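Local coordinates for protein putative hydrolase (Bacteroides ovatus, PDB 4HBS) that is a putative hydrolase of unknown substrate, folded as a five-bladed beta-propeller and probably a distant relative of the beta-fructosidases, at residues Ser78-Ile83 against Trp113-Val118; Ala125-Gln130 against Ala149-Gln154; Trp299-Gly304 against Tyr308-Ser313; Lys336-Leu341 against Gly369-Ser374. All coordinates share one frame; numbering follows the deposited sequence.

Contact 1: residues Ser78-Ile83 against Trp113-Val118; sequences SFYGVI and WLADYV
Tyr-80 reaches Trp-113 and Ala-115 with the outer end of its phenol, and these three residues make up nearly the whole contact. In the five-bladed beta-propeller, Trp-113 lies at strand 111-113, one of the two outer strands of a four-stranded antiparallel sheet, as expected of a propeller blade. Tyr-80 stands on the short strand 79-80, just ahead of Gly-81, where the chain turns a corner. The backbones keep well apart, the closest CA atoms being those of Tyr-80 and Tyr-117 at 8.8 Å, so the gap is closed by side chains, chiefly the long Tyr-80. It starts toward the other segment, and with CG anti to its carbonyl carbon (chi1 -82°) its hydroxyl end comes up to the indole. The tyrosine and the indole meet at a slant: Tyr-80 OH lies 3.7 Å from Trp-113 CE3, and the ring carbon Tyr-80 CE2 is 4.5 Å from that same CE3. Tyrosine suits the place because its ring carbon meets the alanine methyl, while the buried hydroxyl is hydrogen-bonded to Ser-98 OG. Trp-55 binds the pair together, stacking on Trp-113 and meeting Tyr-80 edge-to-face. Between Trp-113 and Ala-115 the chain makes an inverse gamma turn centred on Leu-114, with a weak bond of 3.0 Å from Ala-115 N to Trp-113 O; it points Leu-114 away and brings Ala-115 back toward the phenol. The small methyl, Ala-115 CB, comes within 4.2 Å of Tyr-80 CE2, again obliquely. That CB also sits 3.9 Å above the plane of the Tyr-117 ring, offset toward its rim.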
# COMPACT_ATOMS: atom_id res chain seq x y z
N SER A 78 6.48 4.47 -10.26
CA SER A 78 6.90 3.18 -10.81
C SER A 78 7.65 3.31 -12.12
O SER A 78 7.33 4.17 -12.91
CB SER A 78 5.68 2.30 -11.06
OG SER A 78 5.00 1.95 -9.87
N PHE A 79 8.62 2.40 -12.36
CA PHE A 79 9.40 2.34 -13.59
C PHE A 79 8.69 1.47 -14.63
O PHE A 79 8.40 0.31 -14.37
CB PHE A 79 10.80 1.76 -13.36
CG PHE A 79 11.72 2.62 -12.54
CD1 PHE A 79 12.19 3.83 -13.02
CD2 PHE A 79 12.16 2.20 -11.29
CE1 PHE A 79 13.04 4.63 -12.25
CE2 PHE A 79 13.01 3.00 -10.52
CZ PHE A 79 13.44 4.21 -11.01
N TYR A 80 8.43 2.04 -15.81
CA TYR A 80 7.83 1.36 -16.93
C TYR A 80 8.82 1.43 -18.03
O TYR A 80 9.18 2.54 -18.41
CB TYR A 80 6.53 2.03 -17.32
CG TYR A 80 5.37 1.60 -16.45
CD1 TYR A 80 5.06 2.28 -15.29
CD2 TYR A 80 4.58 0.51 -16.81
CE1 TYR A 80 3.98 1.90 -14.49
CE2 TYR A 80 3.46 0.16 -16.06
CZ TYR A 80 3.18 0.85 -14.89
OH TYR A 80 2.13 0.46 -14.09
N GLY A 81 9.32 0.29 -18.50
CA GLY A 81 10.33 0.28 -19.54
C GLY A 81 10.98 -1.06 -19.75
O GLY A 81 10.31 -2.09 -19.72
N VAL A 82 12.31 -1.06 -19.91
CA VAL A 82 13.10 -2.23 -20.27
C VAL A 82 14.16 -2.60 -19.20
O VAL A 82 14.90 -1.74 -18.73
CB VAL A 82 13.78 -1.93 -21.64
CG1 VAL A 82 14.94 -2.88 -21.93
CG2 VAL A 82 12.76 -1.99 -22.77
N ILE A 83 14.26 -3.91 -18.87
CA ILE A 83 15.30 -4.45 -17.96
C ILE A 83 16.21 -5.29 -18.83
O ILE A 83 15.74 -6.19 -19.54
CB ILE A 83 14.74 -5.27 -16.78
CG1 ILE A 83 13.73 -4.47 -15.94
CG2 ILE A 83 15.87 -5.81 -15.94
CD1 ILE A 83 14.26 -3.27 -15.25
N TRP A 113 -1.80 -4.92 -16.86
CA TRP A 113 -1.36 -3.53 -16.64
C TRP A 113 -2.24 -2.59 -17.44
O TRP A 113 -2.16 -2.59 -18.68
CB TRP A 113 0.13 -3.35 -17.02
CG TRP A 113 1.03 -4.30 -16.30
CD1 TRP A 113 1.40 -5.55 -16.71
CD2 TRP A 113 1.44 -4.19 -14.93
NE1 TRP A 113 2.07 -6.20 -15.70
CE2 TRP A 113 2.09 -5.40 -14.59
CE3 TRP A 113 1.34 -3.18 -13.97
CZ2 TRP A 113 2.64 -5.62 -13.31
CZ3 TRP A 113 1.85 -3.41 -12.70
CH2 TRP A 113 2.51 -4.61 -12.39
N LEU A 114 -3.10 -1.79 -16.76
CA LEU A 114 -4.01 -0.85 -17.44
C LEU A 114 -3.26 0.45 -17.61
O LEU A 114 -3.63 1.49 -17.05
CB LEU A 114 -5.30 -0.65 -16.62
CG LEU A 114 -6.07 -1.89 -16.20
CD1 LEU A 114 -7.16 -1.51 -15.27
CD2 LEU A 114 -6.60 -2.64 -17.40
N ALA A 115 -2.20 0.39 -18.43
CA ALA A 115 -1.26 1.46 -18.60
C ALA A 115 -1.47 2.29 -19.85
O ALA A 115 -1.87 1.78 -20.90
CB ALA A 115 0.14 0.89 -18.60
N ASP A 116 -1.11 3.58 -19.73
CA ASP A 116 -1.15 4.60 -20.78
C ASP A 116 0.21 4.56 -21.49
O ASP A 116 1.04 5.44 -21.28
CB ASP A 116 -1.42 5.98 -20.09
CG ASP A 116 -1.72 7.16 -20.98
OD1 ASP A 116 -1.36 7.11 -22.19
OD2 ASP A 116 -2.28 8.15 -20.47
N TYR A 117 0.46 3.50 -22.27
CA TYR A 117 1.76 3.34 -22.93
C TYR A 117 2.07 4.44 -23.92
O TYR A 117 1.16 4.92 -24.59
CB TYR A 117 1.86 2.01 -23.66
CG TYR A 117 1.96 0.82 -22.75
CD1 TYR A 117 3.12 0.57 -22.02
CD2 TYR A 117 0.92 -0.09 -22.64
CE1 TYR A 117 3.22 -0.52 -21.17
CE2 TYR A 117 1.01 -1.20 -21.82
CZ TYR A 117 2.16 -1.42 -21.07
OH TYR A 117 2.28 -2.53 -20.26
N VAL A 118 3.36 4.82 -24.04
CA VAL A 118 3.81 5.82 -25.00
C VAL A 118 3.87 5.12 -26.35
O VAL A 118 3.23 5.56 -27.32
CB VAL A 118 5.13 6.48 -24.56
CG1 VAL A 118 5.73 7.34 -25.67
CG2 VAL A 118 4.90 7.32 -23.31

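Contact 2: residues Ala125-Gln130 against Ala149-Gln154; sequences ADRYYQ and AGEIDQ
Arg-127 presents the edge of its guanidinium to Ala-149, Gly-150 and Glu-151, which follow helix 144-148. The helix closes there in a Schellman motif: Gly-150 is its C-prime residue, with Glu-151 N bonded to Lys-146 O and Gly-150 N to Ile-147 O. Arg-127 opens a type II beta turn that runs to Gln-130, so a turn on one loop grips a helix end on another at the surface of the propeller. A bend in the side chain (chi2 -50°) carries the guanidinium across to the carbonyl of Ala-149. NH1 of Arg-127 donates to Ala-149 O at 2.7 Å, a moderately bent bond (145° at the hydrogen) whose donor stands above the carbonyl plane. Arginine suits a helix C-terminus, where a positive charge probably finds favourable electrostatics. Glycine suits the neighbouring site for its positive phi, and its CA, Gly-150 CA, lies 3.6 Å from NH1 of Arg-127. Glu-151 starts away from the arginine and curls back, yet OE2 of Glu-151 stays 4.2 Å from NH2 of Arg-127, beyond a salt bridge, and the carboxylate and guanidinium planes are turned 87° apart. The opposite charges may still attract. On its own side the arginine is steadied by Asp-126, whose OD2 makes a weak, salt-bridging bond of 3.3 Å to Arg-127 NE. Val-118 packs against the base of the arginine. The carbonyl takes one further weak bond from the guanidinium, Arg-127 NH2 to Ala-149 O at 3.3 Å.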
# COMPACT_ATOMS: atom_id res chain seq x y z
N ALA A 125 13.05 1.54 -31.05
CA ALA A 125 12.82 2.99 -30.91
C ALA A 125 12.67 3.38 -29.46
O ALA A 125 12.31 2.57 -28.61
CB ALA A 125 11.57 3.41 -31.66
N ASP A 126 12.86 4.67 -29.20
CA ASP A 126 12.78 5.26 -27.87
C ASP A 126 11.36 5.13 -27.29
O ASP A 126 10.40 4.92 -28.03
CB ASP A 126 13.23 6.76 -27.94
CG ASP A 126 13.65 7.41 -26.63
OD1 ASP A 126 14.28 6.71 -25.78
OD2 ASP A 126 13.43 8.64 -26.47
N ARG A 127 11.25 5.22 -25.95
CA ARG A 127 9.99 5.18 -25.18
C ARG A 127 9.27 3.84 -25.25
O ARG A 127 8.08 3.79 -24.96
CB ARG A 127 9.04 6.32 -25.58
CG ARG A 127 9.70 7.68 -25.72
CD ARG A 127 10.54 8.05 -24.52
NE ARG A 127 10.95 9.46 -24.52
CZ ARG A 127 10.18 10.48 -24.12
NH1 ARG A 127 8.93 10.27 -23.72
NH2 ARG A 127 10.66 11.72 -24.14
N TYR A 128 9.99 2.75 -25.52
CA TYR A 128 9.39 1.41 -25.61
C TYR A 128 8.88 0.93 -24.25
O TYR A 128 9.64 0.83 -23.30
CB TYR A 128 10.39 0.41 -26.17
CG TYR A 128 9.81 -0.95 -26.50
CD1 TYR A 128 8.79 -1.08 -27.44
CD2 TYR A 128 10.37 -2.11 -25.99
CE1 TYR A 128 8.31 -2.33 -27.82
CE2 TYR A 128 9.92 -3.36 -26.39
CZ TYR A 128 8.89 -3.47 -27.30
OH TYR A 128 8.41 -4.72 -27.68
N TYR A 129 7.57 0.66 -24.18
CA TYR A 129 6.86 0.20 -23.00
C TYR A 129 6.95 1.20 -21.83
O TYR A 129 6.70 0.82 -20.69
CB TYR A 129 7.28 -1.22 -22.62
CG TYR A 129 6.43 -2.25 -23.32
CD1 TYR A 129 6.72 -2.66 -24.61
CD2 TYR A 129 5.29 -2.77 -22.72
CE1 TYR A 129 5.94 -3.60 -25.27
CE2 TYR A 129 4.49 -3.71 -23.37
CZ TYR A 129 4.82 -4.12 -24.65
OH TYR A 129 4.04 -5.06 -25.31
N GLN A 130 7.16 2.49 -22.15
CA GLN A 130 7.16 3.59 -21.18
C GLN A 130 5.71 4.03 -21.03
O GLN A 130 4.92 3.87 -21.97
CB GLN A 130 8.09 4.71 -21.64
CG GLN A 130 9.55 4.31 -21.54
CD GLN A 130 10.51 5.46 -21.61
OE1 GLN A 130 10.15 6.61 -21.36
NE2 GLN A 130 11.74 5.18 -21.97
N ALA A 149 4.19 13.80 -24.85
CA ALA A 149 5.60 13.49 -25.10
C ALA A 149 6.26 12.69 -23.95
O ALA A 149 7.48 12.55 -23.96
CB ALA A 149 6.39 14.77 -25.36
N GLY A 150 5.48 12.16 -23.01
CA GLY A 150 5.98 11.31 -21.93
C GLY A 150 6.64 12.00 -20.76
O GLY A 150 7.14 11.30 -19.87
N GLU A 151 6.63 13.37 -20.69
CA GLU A 151 7.19 14.06 -19.52
C GLU A 151 6.27 13.75 -18.33
O GLU A 151 5.05 13.69 -18.51
CB GLU A 151 7.32 15.60 -19.72
CG GLU A 151 8.08 16.15 -20.94
CD GLU A 151 9.39 15.52 -21.38
OE1 GLU A 151 10.21 15.15 -20.51
OE2 GLU A 151 9.63 15.47 -22.62
N ILE A 152 6.84 13.50 -17.13
CA ILE A 152 6.05 13.20 -15.93
C ILE A 152 6.08 14.41 -14.97
O ILE A 152 7.11 15.08 -14.83
CB ILE A 152 6.59 11.93 -15.27
CG1 ILE A 152 6.60 10.72 -16.23
CG2 ILE A 152 5.82 11.63 -14.00
CD1 ILE A 152 5.36 10.33 -16.81
N ASP A 153 4.93 14.67 -14.30
CA ASP A 153 4.76 15.78 -13.36
C ASP A 153 5.58 15.63 -12.13
O ASP A 153 5.55 14.58 -11.50
CB ASP A 153 3.30 15.88 -12.89
CG ASP A 153 2.35 16.13 -14.00
OD1 ASP A 153 2.52 17.15 -14.71
OD2 ASP A 153 1.47 15.29 -14.22
N GLN A 154 6.29 16.71 -11.75
CA GLN A 154 7.11 16.71 -10.55
C GLN A 154 6.61 17.70 -9.52
O GLN A 154 7.12 17.66 -8.41
CB GLN A 154 8.57 17.04 -10.89
CG GLN A 154 9.16 16.20 -12.01
CD GLN A 154 9.13 14.73 -11.72
OE1 GLN A 154 8.37 13.99 -12.32
NE2 GLN A 154 9.95 14.29 -10.78

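Contact 3: residues Trp299-Gly304 against Tyr308-Ser313; sequences WVFKKG and YMIGQS
Strands 299-303 and 308-312 run antiparallel, their axes 4.7 Å apart at closest approach and their directions 158° from each other. Trp-299 pairs with Ile-310 and Phe-301 with Tyr-308 as hydrogen-bonded pairs, each closed by two backbone bonds, such as Trp-299 N to Ile-310 O at 2.8 Å and Tyr-308 N to Phe-301 O at 2.9 Å. Between them Val-300 and Met-309 form a non-hydrogen-bonded pair and point to the other face. There Val-300 CG2 rests 3.8 Å from CG of Met-309, modelled as selenomethionine; beyond that carbon the long flexible chain leads away, toward Ile-289, Phe-323 and Phe-332. The two strands are a beta hairpin, the first half of a four-stranded antiparallel sheet that continues through strands 319-325 and 333-340, as in a propeller blade. On the face of Trp-299, Phe-301, Tyr-308 and Ile-310, the tryptophan leads away to Thr-227 and Ile-361, its large ring suiting a buried site. Phe-301 CG stands between the backbone N and the carbonyl carbon (chi1 71°), a crowded position that swings the ring toward the neighbouring strand. Tyr-308 CB makes an off-centre CH-pi contact, 4.1 Å from the centroid of the Phe-301 ring, while the two aromatic planes, 30° apart, barely overlap. Ile-310 comes to the ring's edge instead, with CD1 3.6 Å from Phe-301 CE1. Trp-405 meets both rings edge-to-face. Nearer the turn, CB of Lys-303 stands 4.0 Å from Tyr-308 CE2, while its amine leads away to a salt bridge with Glu-406.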
# COMPACT_ATOMS: atom_id res chain seq x y z
N TRP A 299 -2.56 -0.82 9.29
CA TRP A 299 -3.57 -1.60 8.57
C TRP A 299 -4.41 -2.28 9.56
O TRP A 299 -3.90 -3.13 10.27
CB TRP A 299 -2.89 -2.65 7.68
CG TRP A 299 -2.23 -2.04 6.50
CD1 TRP A 299 -0.94 -1.62 6.40
CD2 TRP A 299 -2.88 -1.67 5.28
NE1 TRP A 299 -0.74 -0.99 5.19
CE2 TRP A 299 -1.91 -1.03 4.47
CE3 TRP A 299 -4.19 -1.80 4.80
CZ2 TRP A 299 -2.21 -0.56 3.18
CZ3 TRP A 299 -4.48 -1.33 3.53
CH2 TRP A 299 -3.51 -0.73 2.74
N VAL A 300 -5.72 -1.93 9.62
CA VAL A 300 -6.65 -2.56 10.57
C VAL A 300 -7.55 -3.58 9.86
O VAL A 300 -7.93 -3.39 8.69
CB VAL A 300 -7.47 -1.48 11.33
CG1 VAL A 300 -8.57 -2.11 12.19
CG2 VAL A 300 -6.54 -0.62 12.18
N PHE A 301 -7.85 -4.68 10.57
CA PHE A 301 -8.74 -5.75 10.15
C PHE A 301 -9.27 -6.49 11.40
O PHE A 301 -8.66 -6.38 12.45
CB PHE A 301 -8.03 -6.71 9.18
CG PHE A 301 -6.98 -7.57 9.85
CD1 PHE A 301 -5.71 -7.06 10.11
CD2 PHE A 301 -7.27 -8.87 10.24
CE1 PHE A 301 -4.75 -7.85 10.74
CE2 PHE A 301 -6.30 -9.66 10.87
CZ PHE A 301 -5.05 -9.14 11.12
N LYS A 302 -10.40 -7.21 11.26
CA LYS A 302 -11.03 -7.94 12.36
C LYS A 302 -10.99 -9.42 12.11
O LYS A 302 -11.27 -9.86 11.00
CB LYS A 302 -12.51 -7.50 12.52
CG LYS A 302 -13.25 -8.14 13.72
CD LYS A 302 -14.73 -7.75 13.75
CE LYS A 302 -15.45 -8.13 15.04
NZ LYS A 302 -16.68 -7.31 15.29
N LYS A 303 -10.68 -10.20 13.14
CA LYS A 303 -10.68 -11.66 13.09
C LYS A 303 -11.28 -12.11 14.41
O LYS A 303 -10.74 -11.80 15.47
CB LYS A 303 -9.26 -12.22 12.85
CG LYS A 303 -9.24 -13.72 12.51
CD LYS A 303 -8.52 -14.58 13.55
CE LYS A 303 -8.91 -16.04 13.46
NZ LYS A 303 -8.13 -16.91 14.38
N GLY A 304 -12.46 -12.71 14.34
CA GLY A 304 -13.20 -13.10 15.52
C GLY A 304 -13.85 -11.87 16.11
O GLY A 304 -14.45 -11.08 15.38
N TYR A 308 -7.28 -6.23 14.94
CA TYR A 308 -5.82 -6.27 14.93
C TYR A 308 -5.32 -5.19 14.02
O TYR A 308 -5.91 -4.98 12.96
CB TYR A 308 -5.33 -7.63 14.44
CG TYR A 308 -5.74 -8.77 15.35
CD1 TYR A 308 -5.00 -9.08 16.49
CD2 TYR A 308 -6.86 -9.54 15.07
CE1 TYR A 308 -5.38 -10.13 17.32
CE2 TYR A 308 -7.23 -10.60 15.88
CZ TYR A 308 -6.49 -10.90 17.02
OH TYR A 308 -6.87 -11.93 17.84
N MSE A 309 -4.26 -4.50 14.43
CA MSE A 309 -3.63 -3.46 13.63
C MSE A 309 -2.23 -3.88 13.34
O MSE A 309 -1.57 -4.35 14.26
CB MSE A 309 -3.61 -2.15 14.39
CG MSE A 309 -3.04 -1.02 13.59
SE MSE A 309 -3.04 0.61 14.62
CE MSE A 309 -1.30 0.83 14.53
N ILE A 310 -1.75 -3.72 12.09
CA ILE A 310 -0.37 -4.06 11.73
C ILE A 310 0.26 -2.84 11.11
O ILE A 310 -0.28 -2.29 10.16
CB ILE A 310 -0.25 -5.29 10.80
CG1 ILE A 310 -0.90 -6.53 11.44
CG2 ILE A 310 1.24 -5.59 10.47
CD1 ILE A 310 -1.19 -7.55 10.51
N GLY A 311 1.39 -2.43 11.64
CA GLY A 311 2.10 -1.27 11.16
C GLY A 311 3.59 -1.44 11.24
O GLY A 311 4.08 -2.32 11.94
N GLN A 312 4.31 -0.63 10.50
CA GLN A 312 5.76 -0.65 10.50
C GLN A 312 6.24 0.18 11.66
O GLN A 312 5.70 1.26 11.87
CB GLN A 312 6.27 -0.06 9.21
CG GLN A 312 7.75 -0.24 8.99
CD GLN A 312 8.22 0.61 7.87
OE1 GLN A 312 7.44 1.30 7.19
NE2 GLN A 312 9.52 0.60 7.66
N SER A 313 7.27 -0.28 12.38
CA SER A 313 7.81 0.51 13.49
C SER A 313 8.40 1.81 12.95
O SER A 313 8.66 1.93 11.75
CB SER A 313 8.84 -0.29 14.29
OG SER A 313 9.97 -0.62 13.51

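Contact 4: residues Lys336-Leu341 against Gly369-Ser374; sequences KTLFTL and GELVIS
Strands 336-340 and 371-374 face each other across a layer of side chains, with axes 11.5 Å apart at closest and directions 62° from each other. Within the first strand Leu-338 adopts helix-like backbone angles, and both it and Phe-339 bond to Val-320 in the manner of a classic beta bulge; two successive side chains therefore point toward the other segment. Leu-338 extends with CG anti to its backbone N (chi1 -169°), and its CD2 methyl does all the touching, 3.6 Å from Leu-371 CD1 and 3.9 Å from Ile-373 CD1. The leucine and the isoleucine meet tip to tip. Strand 333-340 is an outer strand of one antiparallel sheet and 371-377 belongs to another, so the contact packs two sheets of the beta-propeller together. Branched aliphatic residues suit this buried seam, since their methyls meet here without needing polar partners. Met-322 also adds to it, touching both Leu-338 and Leu-371. Phe-339 and Ile-373 run by each other, heading opposite ways, and Ile-373 CD1 comes to the edge of the phenyl ring, 3.9 Å from Phe-339 CE1.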
# COMPACT_ATOMS: atom_id res chain seq x y z
N LYS A 336 3.16 -5.81 19.86
CA LYS A 336 3.96 -7.02 19.68
C LYS A 336 4.80 -6.84 18.43
O LYS A 336 4.39 -6.10 17.54
CB LYS A 336 3.06 -8.26 19.53
CG LYS A 336 2.19 -8.60 20.73
CD LYS A 336 2.91 -9.45 21.71
CE LYS A 336 2.21 -9.50 23.04
NZ LYS A 336 2.69 -10.64 23.85
N THR A 337 5.96 -7.49 18.34
CA THR A 337 6.76 -7.44 17.12
C THR A 337 6.41 -8.72 16.36
O THR A 337 6.70 -9.83 16.82
CB THR A 337 8.24 -7.26 17.43
OG1 THR A 337 8.40 -5.99 18.05
CG2 THR A 337 9.09 -7.31 16.19
N LEU A 338 5.70 -8.56 15.22
CA LEU A 338 5.28 -9.69 14.39
C LEU A 338 6.51 -10.37 13.82
O LEU A 338 6.70 -11.57 14.02
CB LEU A 338 4.35 -9.19 13.28
CG LEU A 338 3.61 -10.23 12.49
CD1 LEU A 338 2.69 -11.04 13.37
CD2 LEU A 338 2.83 -9.58 11.35
N PHE A 339 7.39 -9.58 13.22
CA PHE A 339 8.68 -10.05 12.72
C PHE A 339 9.55 -8.86 12.28
O PHE A 339 9.07 -7.73 12.24
CB PHE A 339 8.50 -11.05 11.57
CG PHE A 339 8.16 -10.47 10.21
CD1 PHE A 339 6.87 -10.05 9.93
CD2 PHE A 339 9.10 -10.47 9.19
CE1 PHE A 339 6.54 -9.58 8.65
CE2 PHE A 339 8.76 -10.04 7.90
CZ PHE A 339 7.48 -9.60 7.64
N THR A 340 10.81 -9.13 11.97
CA THR A 340 11.78 -8.12 11.55
C THR A 340 12.12 -8.34 10.09
O THR A 340 12.53 -9.43 9.72
CB THR A 340 13.02 -8.20 12.41
OG1 THR A 340 12.60 -8.13 13.77
CG2 THR A 340 13.98 -7.08 12.12
N LEU A 341 11.95 -7.31 9.26
CA LEU A 341 12.20 -7.42 7.82
C LEU A 341 13.67 -7.56 7.54
O LEU A 341 14.47 -7.02 8.30
CB LEU A 341 11.63 -6.20 7.09
CG LEU A 341 10.10 -6.15 7.08
CD1 LEU A 341 9.59 -4.73 6.91
CD2 LEU A 341 9.56 -7.06 6.01
N GLY A 369 -5.92 -17.57 5.56
CA GLY A 369 -6.03 -16.71 6.73
C GLY A 369 -4.72 -16.10 7.18
O GLY A 369 -4.72 -15.24 8.06
N GLU A 370 -3.58 -16.54 6.57
CA GLU A 370 -2.24 -16.01 6.85
C GLU A 370 -2.18 -14.54 6.48
O GLU A 370 -2.97 -14.10 5.65
CB GLU A 370 -1.15 -16.82 6.05
CG GLU A 370 -1.06 -16.61 4.52
CD GLU A 370 -1.96 -17.47 3.65
OE1 GLU A 370 -3.04 -17.88 4.13
OE2 GLU A 370 -1.59 -17.72 2.48
N LEU A 371 -1.26 -13.78 7.06
CA LEU A 371 -1.12 -12.38 6.66
C LEU A 371 -0.28 -12.34 5.43
O LEU A 371 0.71 -13.05 5.40
CB LEU A 371 -0.47 -11.52 7.75
CG LEU A 371 -1.21 -11.44 9.06
CD1 LEU A 371 -0.29 -10.97 10.15
CD2 LEU A 371 -2.41 -10.55 8.97
N VAL A 372 -0.66 -11.56 4.40
CA VAL A 372 0.16 -11.41 3.20
C VAL A 372 0.65 -9.97 3.23
O VAL A 372 -0.16 -9.05 3.12
CB VAL A 372 -0.56 -11.78 1.90
CG1 VAL A 372 0.42 -11.80 0.73
CG2 VAL A 372 -1.26 -13.12 2.05
N ILE A 373 1.95 -9.78 3.48
CA ILE A 373 2.58 -8.47 3.65
C ILE A 373 3.53 -8.19 2.49
O ILE A 373 4.12 -9.12 1.94
CB ILE A 373 3.33 -8.47 5.03
CG1 ILE A 373 2.32 -8.54 6.19
CG2 ILE A 373 4.22 -7.24 5.19
CD1 ILE A 373 2.86 -9.08 7.44
N SER A 374 3.68 -6.92 2.12
CA SER A 374 4.58 -6.51 1.05
C SER A 374 5.28 -5.24 1.47
O SER A 374 4.65 -4.38 2.07
CB SER A 374 3.83 -6.30 -0.26
OG SER A 374 3.19 -5.04 -0.35

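Overall arrangement
The contacts follow one another along the chain and fall into two groups on opposite sides of its centre. Contacts 1 and 2, with centres about 9 Å apart, touch directly: Val-118 N probably hydrogen-bonds to Gln-130 O at 2.8 Å, and the rings of Tyr-117 and Tyr-129 meet edge-to-face. Contacts 3 and 4, with centres about 10 Å apart, also touch, Leu-371 packing on Ile-310 and Phe-301; both reach the sheet of strands 298-303, 306-312, 319-325 and 333-340, contact 4 through 336-341. Centres of different groups lie 30 to 38 Å apart. One group thus links strand 79-80, the 113-130 region and the end of helix 144-148, while the other joins a blade-like sheet to the sheet containing strand 371-377.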